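Local coordinates for GP37 (Pseudomonas phage phikz, PDB 5FT0), which probably inhibits the host RNA degradosome during phage infection by acting on the ribonuclease RNase E, at residues D182-K187 against F211-C216. Residues are numbered along the deposited sequence; the frame is centred on the assembly and turned at random.
Sequences DYFANK and FSFEGC. With ARG (arginine), chain C.
Phe184 reaches from helix 158-187 onto Phe213, Glu214 and Gly215 of strand 206-217. With chi1 at -92°, off the staggered value, the ring turns one face to Phe213 CB, which stands 3.4 Å from the ring centroid and 7° off the normal, a CH-pi contact. The two phenyl rings are nearly parallel but slid apart, with centroids 5.3 Å apart, so they barely overlap. At the rim of the Phe184 ring lies the Glu214-Gly215 peptide: CD2 is 3.4 Å from Glu214 C, and CE2 meets Gly215 N, which lies in the ring plane. Gly215, with no side chain on the helix-facing side, lets the ring edge rest directly on the strand backbone. Leu83 and Phe225 also touch Phe184 within this buried layer. A water oxygen lies 2.8 Å from Phe184 O and 2.7 Å from Glu214 O and bridges the two carbonyls. Glu214 itself points from the helix to the other side of the strand, where OE1 lies 2.5 Å from NH1 of the bound arginine, a hydrogen bond of doubtful exact length; Phe190, Asp192 and Ala194 complete that pocket. The arrangement is a helix packed on an antiparallel sheet, the axes of 182-187 and 211-216 28° apart, with the arginine site on the reverse side.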
loop_
_atom_site.group_PDB
_atom_site.type_symbol
_atom_site.label_atom_id
_atom_site.label_comp_id
_atom_site.label_asym_id
_atom_site.label_seq_id
_atom_site.Cartn_x
_atom_site.Cartn_y
_atom_site.Cartn_z
ATOM N N ASP A 182 -10.655 19.689 25.424
ATOM C CA ASP A 182 -11.450 20.895 25.623
ATOM C C ASP A 182 -12.575 20.991 24.600
ATOM O O ASP A 182 -13.708 21.347 24.944
ATOM C CB ASP A 182 -10.555 22.133 25.557
ATOM C CG ASP A 182 -9.624 22.241 26.745
ATOM O OD1 ASP A 182 -9.889 21.579 27.773
ATOM O OD2 ASP A 182 -8.632 22.993 26.655
ATOM N N TYR A 183 -12.281 20.677 23.335
ATOM C CA TYR A 183 -13.303 20.786 22.297
ATOM C C TYR A 183 -14.500 19.897 22.607
ATOM O O TYR A 183 -15.652 20.332 22.509
ATOM C CB TYR A 183 -12.722 20.437 20.928
ATOM C CG TYR A 183 -13.681 20.752 19.806
ATOM C CD1 TYR A 183 -13.692 22.005 19.210
ATOM C CD2 TYR A 183 -14.593 19.804 19.355
ATOM C CE1 TYR A 183 -14.574 22.305 18.191
ATOM C CE2 TYR A 183 -15.483 20.096 18.335
ATOM C CZ TYR A 183 -15.467 21.349 17.757
ATOM O OH TYR A 183 -16.351 21.652 16.744
ATOM N N PHE A 184 -14.250 18.641 22.980
ATOM C CA PHE A 184 -15.361 17.744 23.283
ATOM C C PHE A 184 -16.116 18.195 24.527
ATOM O O PHE A 184 -17.350 18.140 24.563
ATOM C CB PHE A 184 -14.851 16.311 23.445
ATOM C CG PHE A 184 -14.897 15.512 22.174
ATOM C CD1 PHE A 184 -13.879 15.610 21.235
ATOM C CD2 PHE A 184 -15.967 14.671 21.911
ATOM C CE1 PHE A 184 -13.927 14.878 20.059
ATOM C CE2 PHE A 184 -16.023 13.937 20.737
ATOM C CZ PHE A 184 -15.001 14.038 19.810
ATOM N N ALA A 185 -15.396 18.667 25.547
ATOM C CA ALA A 185 -16.051 19.045 26.797
ATOM C C ALA A 185 -16.837 20.342 26.654
ATOM O O ALA A 185 -17.895 20.501 27.275
ATOM C CB ALA A 185 -15.016 19.167 27.913
ATOM N N ASN A 186 -16.348 21.278 25.839
ATOM C CA ASN A 186 -16.954 22.601 25.738
ATOM C C ASN A 186 -17.807 22.794 24.493
ATOM O O ASN A 186 -18.754 23.586 24.527
ATOM C CB ASN A 186 -15.869 23.684 25.761
ATOM C CG ASN A 186 -14.994 23.606 26.997
ATOM O OD1 ASN A 186 -15.467 23.287 28.087
ATOM N ND2 ASN A 186 -13.704 23.891 26.830
ATOM N N LYS A 187 -17.502 22.099 23.396
ATOM C CA LYS A 187 -18.198 22.306 22.132
ATOM C C LYS A 187 -19.112 21.157 21.741
ATOM O O LYS A 187 -19.962 21.341 20.865
ATOM C CB LYS A 187 -17.189 22.544 20.999
ATOM C CG LYS A 187 -16.117 23.562 21.335
ATOM C CD LYS A 187 -16.722 24.937 21.472
ATOM C CE LYS A 187 -15.650 26.015 21.498
ATOM N NZ LYS A 187 -16.244 27.372 21.346
ATOM N N PHE A 211 -6.646 7.843 23.825
ATOM C CA PHE A 211 -7.446 8.950 24.338
ATOM C C PHE A 211 -8.758 8.966 23.566
ATOM O O PHE A 211 -8.785 9.342 22.389
ATOM C CB PHE A 211 -6.711 10.283 24.190
ATOM C CG PHE A 211 -5.331 10.293 24.789
ATOM C CD1 PHE A 211 -4.236 9.863 24.057
ATOM C CD2 PHE A 211 -5.128 10.743 26.083
ATOM C CE1 PHE A 211 -2.969 9.877 24.606
ATOM C CE2 PHE A 211 -3.863 10.759 26.636
ATOM C CZ PHE A 211 -2.782 10.325 25.897
ATOM N N SER A 212 -9.842 8.561 24.221
ATOM C CA SER A 212 -11.144 8.467 23.580
ATOM C C SER A 212 -12.078 9.554 24.096
ATOM O O SER A 212 -11.952 10.022 25.231
ATOM C CB SER A 212 -11.767 7.089 23.805
ATOM O OG SER A 212 -11.036 6.100 23.107
ATOM N N PHE A 213 -13.020 9.952 23.244
ATOM C CA PHE A 213 -13.912 11.061 23.539
ATOM C C PHE A 213 -15.306 10.744 23.024
ATOM O O PHE A 213 -15.472 10.046 22.021
ATOM C CB PHE A 213 -13.413 12.368 22.909
ATOM C CG PHE A 213 -11.987 12.696 23.247
ATOM C CD1 PHE A 213 -11.674 13.362 24.420
ATOM C CD2 PHE A 213 -10.961 12.338 22.392
ATOM C CE1 PHE A 213 -10.366 13.663 24.734
ATOM C CE2 PHE A 213 -9.646 12.638 22.701
ATOM C CZ PHE A 213 -9.349 13.300 23.874
ATOM N N GLU A 214 -16.308 11.268 23.727
ATOM C CA GLU A 214 -17.706 11.142 23.344
ATOM C C GLU A 214 -18.298 12.537 23.257
ATOM O O GLU A 214 -18.177 13.322 24.203
ATOM C CB GLU A 214 -18.491 10.297 24.354
ATOM C CG GLU A 214 -17.916 8.916 24.596
ATOM C CD GLU A 214 -18.521 8.245 25.816
ATOM O OE1 GLU A 214 -19.607 7.647 25.689
ATOM O OE2 GLU A 214 -17.913 8.322 26.905
ATOM N N GLY A 215 -18.938 12.845 22.136
ATOM C CA GLY A 215 -19.438 14.180 21.881
ATOM C C GLY A 215 -20.927 14.190 21.603
ATOM O O GLY A 215 -21.469 13.266 20.994
ATOM N N CYS A 216 -21.584 15.258 22.047
ATOM C CA CYS A 216 -22.994 15.475 21.767
ATOM C C CYS A 216 -23.139 16.350 20.527
ATOM O O CYS A 216 -22.542 17.427 20.446
ATOM C CB CYS A 216 -23.681 16.133 22.963
ATOM S SG CYS A 216 -25.459 16.366 22.773
HETATM N N ARG C . -21.463 10.499 26.745
HETATM C CA ARG C . -22.825 10.456 27.259
HETATM C C ARG C . -22.864 10.891 28.722
HETATM O O ARG C . -21.926 10.652 29.482
HETATM C CB ARG C . -23.402 9.050 27.102
HETATM C CG ARG C . -22.547 7.978 27.753
HETATM C CD ARG C . -23.009 6.585 27.385
HETATM N NE ARG C . -22.249 5.574 28.115
HETATM C CZ ARG C . -21.072 5.094 27.723
HETATM N NH1 ARG C . -20.517 5.530 26.601
HETATM N NH2 ARG C . -20.452 4.178 28.453
HETATM O OXT ARG C . -23.832 11.497 29.179
HETATM O O HOH W 1 -18.248 15.660 25.499
#